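Side-chain contacts in intron-associated endonuclease 1 (Enterobacteria phage T4, PDB 1MK0), which probably cuts DNA as a homing endonuclease of the GIY-YIG family, this chain being its catalytic domain: residues G4-K9 with K29-D34; I8-N13 with N87-A92. The protein carries 1 engineered substitution. One frame throughout, in Å; residues are numbered along the deposited sequence.

Contact 1 (G4-K9 with K29-D34); sequences GIYQIK and KRHFKD
Tyr-6, the tyrosine of the GIY half of the GIY-YIG signature, meets His-31 where the central strand of the antiparallel sheet packs against helix 24-37. The strand and helix segments are 11.7 Å apart at their axes and cross at -39°, a gap bridged by Tyr-6 and Ile-8 from the strand and His-31 from the helix. From the helix the CB of His-31 points toward the strand, and chi1 of -86°, with CG beside the backbone N, brings the imidazole against Ile-8. CG and CD2 take the methyl CD1 of Ile-8 over one face: Ile-8 CD1 lies 3.5 Å from His-31 CD2 and 3.9 Å from the centroid of the His-31 ring, a CH-pi contact displaced toward the rim. Ile-8 reaches this far because its CG1 arm is fully extended. At the far end of the imidazole, His-31 NE2 and Tyr-6 OH share a 2.7 Å hydrogen bond in which either could be the donor, and the hydroxyl sits in the imidazole plane at the edge. The Tyr-6 and His-31 rings meet rim to rim, their planes 67° apart, neither over the other's face. His-31 ND1, on the side chain's other flank, is hydrogen-bonded to His-40 NE2, so both ring nitrogens are engaged and the imidazole's rotation is fixed. Rings of Tyr-17 and Trp-28 pack around this pair, against His-31 and Tyr-6 respectively, and a citric acid molecule, probably from the crystallisation liquor, makes a weak hydrogen bond to Tyr-6 OH. The next residue on the helix, Phe-32, adds a looser apolar touch, its CZ 4.4 Å from Ile-8 CG2.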
loop_
_atom_site.group_PDB
_atom_site.type_symbol
_atom_site.label_atom_id
_atom_site.label_comp_id
_atom_site.label_asym_id
_atom_site.label_seq_id
_atom_site.Cartn_x
_atom_site.Cartn_y
_atom_site.Cartn_z
ATOM N N GLY A 4 -4.307 10.587 1.242
ATOM C CA GLY A 4 -3.764 10.210 2.529
ATOM C C GLY A 4 -2.984 8.916 2.496
ATOM O O GLY A 4 -2.482 8.498 1.450
ATOM N N ILE A 5 -2.895 8.285 3.660
ATOM C CA ILE A 5 -2.172 7.033 3.818
ATOM C C ILE A 5 -3.177 5.896 3.910
ATOM O O ILE A 5 -4.225 6.028 4.546
ATOM C CB ILE A 5 -1.325 7.050 5.108
ATOM C CG1 ILE A 5 -0.491 8.335 5.173
ATOM C CG2 ILE A 5 -0.434 5.815 5.163
ATOM C CD1 ILE A 5 0.447 8.529 3.999
ATOM N N TYR A 6 -2.855 4.774 3.279
ATOM C CA TYR A 6 -3.750 3.628 3.288
ATOM C C TYR A 6 -2.992 2.331 3.519
ATOM O O TYR A 6 -1.764 2.299 3.497
ATOM C CB TYR A 6 -4.481 3.544 1.945
ATOM C CG TYR A 6 -3.543 3.306 0.781
ATOM C CD1 TYR A 6 -3.079 2.021 0.483
ATOM C CD2 TYR A 6 -3.069 4.369 0.018
ATOM C CE1 TYR A 6 -2.166 1.807 -0.540
ATOM C CE2 TYR A 6 -2.153 4.167 -1.006
ATOM C CZ TYR A 6 -1.705 2.884 -1.278
ATOM O OH TYR A 6 -0.786 2.687 -2.272
ATOM N N GLN A 7 -3.742 1.259 3.746
ATOM C CA GLN A 7 -3.146 -0.055 3.913
ATOM C C GLN A 7 -3.916 -1.027 3.027
ATOM O O GLN A 7 -5.118 -0.862 2.801
ATOM C CB GLN A 7 -3.218 -0.529 5.373
ATOM C CG GLN A 7 -4.632 -0.772 5.895
ATOM C CD GLN A 7 -4.658 -1.389 7.287
ATOM O OE1 GLN A 7 -5.723 -1.550 7.886
ATOM N NE2 GLN A 7 -3.490 -1.743 7.804
ATOM N N ILE A 8 -3.201 -2.010 2.488
ATOM C CA ILE A 8 -3.801 -3.059 1.672
ATOM C C ILE A 8 -3.460 -4.293 2.490
ATOM O O ILE A 8 -2.291 -4.650 2.622
ATOM C CB ILE A 8 -3.156 -3.155 0.272
ATOM C CG1 ILE A 8 -3.428 -1.863 -0.507
ATOM C CG2 ILE A 8 -3.724 -4.361 -0.483
ATOM C CD1 ILE A 8 -2.832 -1.837 -1.902
ATOM N N LYS A 9 -4.477 -4.927 3.065
ATOM C CA LYS A 9 -4.256 -6.084 3.926
ATOM C C LYS A 9 -4.705 -7.423 3.357
ATOM O O LYS A 9 -5.819 -7.563 2.851
ATOM C CB LYS A 9 -4.945 -5.840 5.276
ATOM C CG LYS A 9 -4.788 -6.974 6.281
ATOM C CD LYS A 9 -5.270 -6.564 7.673
ATOM C CE LYS A 9 -6.742 -6.187 7.682
ATOM N NZ LYS A 9 -7.232 -5.855 9.052
ATOM N N LYS A 29 -7.261 0.778 -7.414
ATOM C CA LYS A 29 -7.602 0.155 -8.683
ATOM C C LYS A 29 -6.326 -0.068 -9.471
ATOM O O LYS A 29 -6.148 -1.110 -10.104
ATOM C CB LYS A 29 -8.553 1.045 -9.489
ATOM C CG LYS A 29 -9.964 1.108 -8.934
ATOM C CD LYS A 29 -10.893 1.840 -9.887
ATOM C CE LYS A 29 -12.330 1.817 -9.393
ATOM N NZ LYS A 29 -13.265 2.431 -10.381
ATOM N N ARG A 30 -5.426 0.910 -9.419
ATOM C CA ARG A 30 -4.164 0.808 -10.144
ATOM C C ARG A 30 -3.295 -0.328 -9.618
ATOM O O ARG A 30 -2.625 -1.011 -10.389
ATOM C CB ARG A 30 -3.391 2.127 -10.074
ATOM C CG ARG A 30 -2.026 2.067 -10.749
ATOM C CD ARG A 30 -1.626 3.421 -11.306
ATOM N NE ARG A 30 -1.464 4.436 -10.272
ATOM C CZ ARG A 30 -0.314 4.720 -9.669
ATOM N NH1 ARG A 30 0.791 4.062 -9.994
ATOM N NH2 ARG A 30 -0.265 5.677 -8.751
ATOM N N HIS A 31 -3.308 -0.528 -8.304
ATOM C CA HIS A 31 -2.523 -1.601 -7.701
ATOM C C HIS A 31 -2.915 -2.957 -8.261
ATOM O O HIS A 31 -2.060 -3.760 -8.618
ATOM C CB HIS A 31 -2.730 -1.638 -6.188
ATOM C CG HIS A 31 -1.833 -0.714 -5.431
ATOM N ND1 HIS A 31 -0.461 -0.839 -5.442
ATOM C CD2 HIS A 31 -2.111 0.332 -4.618
ATOM C CE1 HIS A 31 0.069 0.089 -4.664
ATOM N NE2 HIS A 31 -0.911 0.812 -4.153
ATOM N N PHE A 32 -4.214 -3.216 -8.323
ATOM C CA PHE A 32 -4.672 -4.500 -8.816
ATOM C C PHE A 32 -4.517 -4.662 -10.320
ATOM O O PHE A 32 -4.306 -5.773 -10.799
ATOM C CB PHE A 32 -6.103 -4.747 -8.338
ATOM C CG PHE A 32 -6.212 -4.834 -6.841
ATOM C CD1 PHE A 32 -5.524 -5.821 -6.141
ATOM C CD2 PHE A 32 -6.950 -3.900 -6.125
ATOM C CE1 PHE A 32 -5.566 -5.873 -4.746
ATOM C CE2 PHE A 32 -7.001 -3.941 -4.731
ATOM C CZ PHE A 32 -6.305 -4.929 -4.040
ATOM N N LYS A 33 -4.600 -3.566 -11.069
ATOM C CA LYS A 33 -4.392 -3.652 -12.511
ATOM C C LYS A 33 -2.931 -4.031 -12.726
ATOM O O LYS A 33 -2.601 -4.837 -13.596
ATOM C CB LYS A 33 -4.675 -2.312 -13.190
ATOM C CG LYS A 33 -6.148 -1.989 -13.351
ATOM C CD LYS A 33 -6.333 -0.760 -14.222
ATOM C CE LYS A 33 -7.806 -0.455 -14.450
ATOM N NZ LYS A 33 -7.990 0.733 -15.329
ATOM N N ASP A 34 -2.057 -3.440 -11.920
ATOM C CA ASP A 34 -0.630 -3.716 -12.010
ATOM C C ASP A 34 -0.299 -5.151 -11.630
ATOM O O ASP A 34 0.508 -5.807 -12.294
ATOM C CB ASP A 34 0.156 -2.757 -11.110
ATOM C CG ASP A 34 0.284 -1.368 -11.706
ATOM O OD1 ASP A 34 -0.273 -1.129 -12.801
ATOM O OD2 ASP A 34 0.949 -0.514 -11.080
#

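Contact 2 (I8-N13 with N87-A92); sequences IKNTLN and NGYNIA
An Asx turn at the end of strand 4-10 opens the hairpin loop leading to strand 16-21, and its Asn-10 closes against Tyr-89 of the loop that follows helix 68-81. In the turn, Asn-10 OD1 accepts from Leu-12 N at 2.7 Å, with the donor in the carbonyl plane. That bond settles which way the amide is turned and presents ND2 to the tyrosine. Asn-10 ND2 donates to Tyr-89 OH over 3.0 Å, a bent bond of 139° whose acceptor is tilted out of the amide plane; a trans chi1 (-175°) carries the amide there. Asn-10 CB slides in near the plane of the phenol ring, at its edge, 3.4 Å from Tyr-89 OH. The side chains of Asn-13 and Tyr-89 come from opposite directions, but Asn-13 OD1 stays 3.7 Å from Tyr-89 OH and is committed to Lys-15 N, while water 1 bridges the two residues, taking a weak bond from Asn-13 ND2. Tyr-89 OH also has a weak bond to Ser-48 OG of helix 43-52. A second water joins Asn-13 to Asn-87, donating to Asn-13 O at 2.7 Å and receiving a weak bond from Asn-87 ND2. Water 1 itself lies in the plane of the Tyr-89 ring, 2.7 Å from Tyr-89 OH.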
loop_
_atom_site.group_PDB
_atom_site.type_symbol
_atom_site.label_atom_id
_atom_site.label_comp_id
_atom_site.label_asym_id
_atom_site.label_seq_id
_atom_site.Cartn_x
_atom_site.Cartn_y
_atom_site.Cartn_z
ATOM N N ILE A 8 -3.201 -2.010 2.488
ATOM C CA ILE A 8 -3.801 -3.059 1.672
ATOM C C ILE A 8 -3.460 -4.293 2.490
ATOM O O ILE A 8 -2.291 -4.650 2.622
ATOM C CB ILE A 8 -3.156 -3.155 0.272
ATOM C CG1 ILE A 8 -3.428 -1.863 -0.507
ATOM C CG2 ILE A 8 -3.724 -4.361 -0.483
ATOM C CD1 ILE A 8 -2.832 -1.837 -1.902
ATOM N N LYS A 9 -4.477 -4.927 3.065
ATOM C CA LYS A 9 -4.256 -6.084 3.926
ATOM C C LYS A 9 -4.705 -7.423 3.357
ATOM O O LYS A 9 -5.819 -7.563 2.851
ATOM C CB LYS A 9 -4.945 -5.840 5.276
ATOM C CG LYS A 9 -4.788 -6.974 6.281
ATOM C CD LYS A 9 -5.270 -6.564 7.673
ATOM C CE LYS A 9 -6.742 -6.187 7.682
ATOM N NZ LYS A 9 -7.232 -5.855 9.052
ATOM N N ASN A 10 -3.818 -8.407 3.443
ATOM C CA ASN A 10 -4.115 -9.750 2.967
ATOM C C ASN A 10 -5.029 -10.369 4.028
ATOM O O ASN A 10 -4.638 -10.493 5.188
ATOM C CB ASN A 10 -2.817 -10.547 2.849
ATOM C CG ASN A 10 -3.026 -11.917 2.239
ATOM O OD1 ASN A 10 -3.971 -12.623 2.582
ATOM N ND2 ASN A 10 -2.135 -12.303 1.336
ATOM N N THR A 11 -6.242 -10.746 3.636
ATOM C CA THR A 11 -7.194 -11.319 4.586
ATOM C C THR A 11 -6.853 -12.738 5.036
ATOM O O THR A 11 -7.488 -13.271 5.951
ATOM C CB THR A 11 -8.630 -11.312 4.015
ATOM O OG1 THR A 11 -8.689 -12.123 2.835
ATOM C CG2 THR A 11 -9.053 -9.894 3.670
ATOM N N LEU A 12 -5.850 -13.341 4.409
ATOM C CA LEU A 12 -5.446 -14.699 4.758
ATOM C C LEU A 12 -4.388 -14.746 5.858
ATOM O O LEU A 12 -4.339 -15.704 6.634
ATOM C CB LEU A 12 -4.913 -15.428 3.518
ATOM C CG LEU A 12 -5.828 -15.520 2.294
ATOM C CD1 LEU A 12 -5.127 -16.312 1.199
ATOM C CD2 LEU A 12 -7.144 -16.186 2.673
ATOM N N ASN A 13 -3.546 -13.718 5.935
ATOM C CA ASN A 13 -2.478 -13.685 6.933
ATOM C C ASN A 13 -2.306 -12.348 7.657
ATOM O O ASN A 13 -1.404 -12.196 8.475
ATOM C CB ASN A 13 -1.153 -14.062 6.275
ATOM C CG ASN A 13 -0.859 -13.218 5.055
ATOM O OD1 ASN A 13 -1.117 -12.016 5.049
ATOM N ND2 ASN A 13 -0.313 -13.841 4.020
ATOM N N ASN A 87 7.398 -7.632 8.192
ATOM C CA ASN A 87 6.212 -8.483 8.212
ATOM C C ASN A 87 5.108 -8.009 7.273
ATOM O O ASN A 87 3.927 -8.257 7.516
ATOM C CB ASN A 87 5.669 -8.566 9.646
ATOM C CG ASN A 87 4.483 -9.504 9.771
ATOM O OD1 ASN A 87 4.555 -10.667 9.374
ATOM N ND2 ASN A 87 3.384 -9.003 10.329
ATOM N N GLY A 88 5.489 -7.338 6.195
ATOM C CA GLY A 88 4.495 -6.849 5.261
ATOM C C GLY A 88 4.957 -6.886 3.821
ATOM O O GLY A 88 5.912 -7.587 3.482
ATOM N N TYR A 89 4.294 -6.105 2.973
ATOM C CA TYR A 89 4.623 -6.089 1.557
ATOM C C TYR A 89 5.455 -4.908 1.070
ATOM O O TYR A 89 5.788 -4.842 -0.108
ATOM C CB TYR A 89 3.334 -6.185 0.737
ATOM C CG TYR A 89 2.550 -7.443 1.023
ATOM C CD1 TYR A 89 1.337 -7.392 1.705
ATOM C CD2 TYR A 89 3.040 -8.692 0.642
ATOM C CE1 TYR A 89 0.631 -8.551 2.002
ATOM C CE2 TYR A 89 2.340 -9.859 0.934
ATOM C CZ TYR A 89 1.138 -9.779 1.615
ATOM O OH TYR A 89 0.443 -10.927 1.916
ATOM N N ASN A 90 5.789 -3.973 1.956
ATOM C CA ASN A 90 6.605 -2.836 1.541
ATOM C C ASN A 90 8.052 -3.282 1.395
ATOM O O ASN A 90 8.565 -4.013 2.241
ATOM C CB ASN A 90 6.518 -1.701 2.561
ATOM C CG ASN A 90 5.168 -1.023 2.551
ATOM O OD1 ASN A 90 4.256 -1.418 3.278
ATOM N ND2 ASN A 90 5.028 -0.006 1.711
ATOM N N ILE A 91 8.709 -2.846 0.324
ATOM C CA ILE A 91 10.097 -3.237 0.084
ATOM C C ILE A 91 11.115 -2.185 0.502
ATOM O O ILE A 91 12.318 -2.416 0.409
ATOM C CB ILE A 91 10.359 -3.576 -1.410
ATOM C CG1 ILE A 91 10.116 -2.343 -2.279
ATOM C CG2 ILE A 91 9.473 -4.735 -1.847
ATOM C CD1 ILE A 91 10.602 -2.502 -3.711
ATOM N N ALA A 92 10.638 -1.033 0.956
ATOM C CA ALA A 92 11.525 0.039 1.386
ATOM C C ALA A 92 10.704 1.133 2.044
ATOM O O ALA A 92 9.484 1.029 2.126
ATOM C CB ALA A 92 12.283 0.602 0.191
HETATM O O HOH W 1 1.806 -13.291 1.704
HETATM O O HOH W 2 0.596 -10.887 9.649
#

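Overall arrangement
Both contacts grow from strand 4-10, and their centres are about 11 Å apart. Ile-8 belongs to both segments on the strand, but of the two partner segments its side chain touches that of contact 1. Tyr-17, the tyrosine of the second signature half, joins the two sites: it touches His-31 from contact 1 and Tyr-89 from contact 2. Contact 1 is the more central, its centre about 5 Å from the chain centre against about 8 Å. The nearest atoms of the Tyr-6 side chain and a citric acid molecule are about 3 Å apart; though probably from the crystallisation liquor, it may mark the catalytic pocket. Helix 68-81, carrying the engineered Ala-75, packs on Ile-5, whereas contact 2 joins the end of strand 4-10 to the loop after this helix.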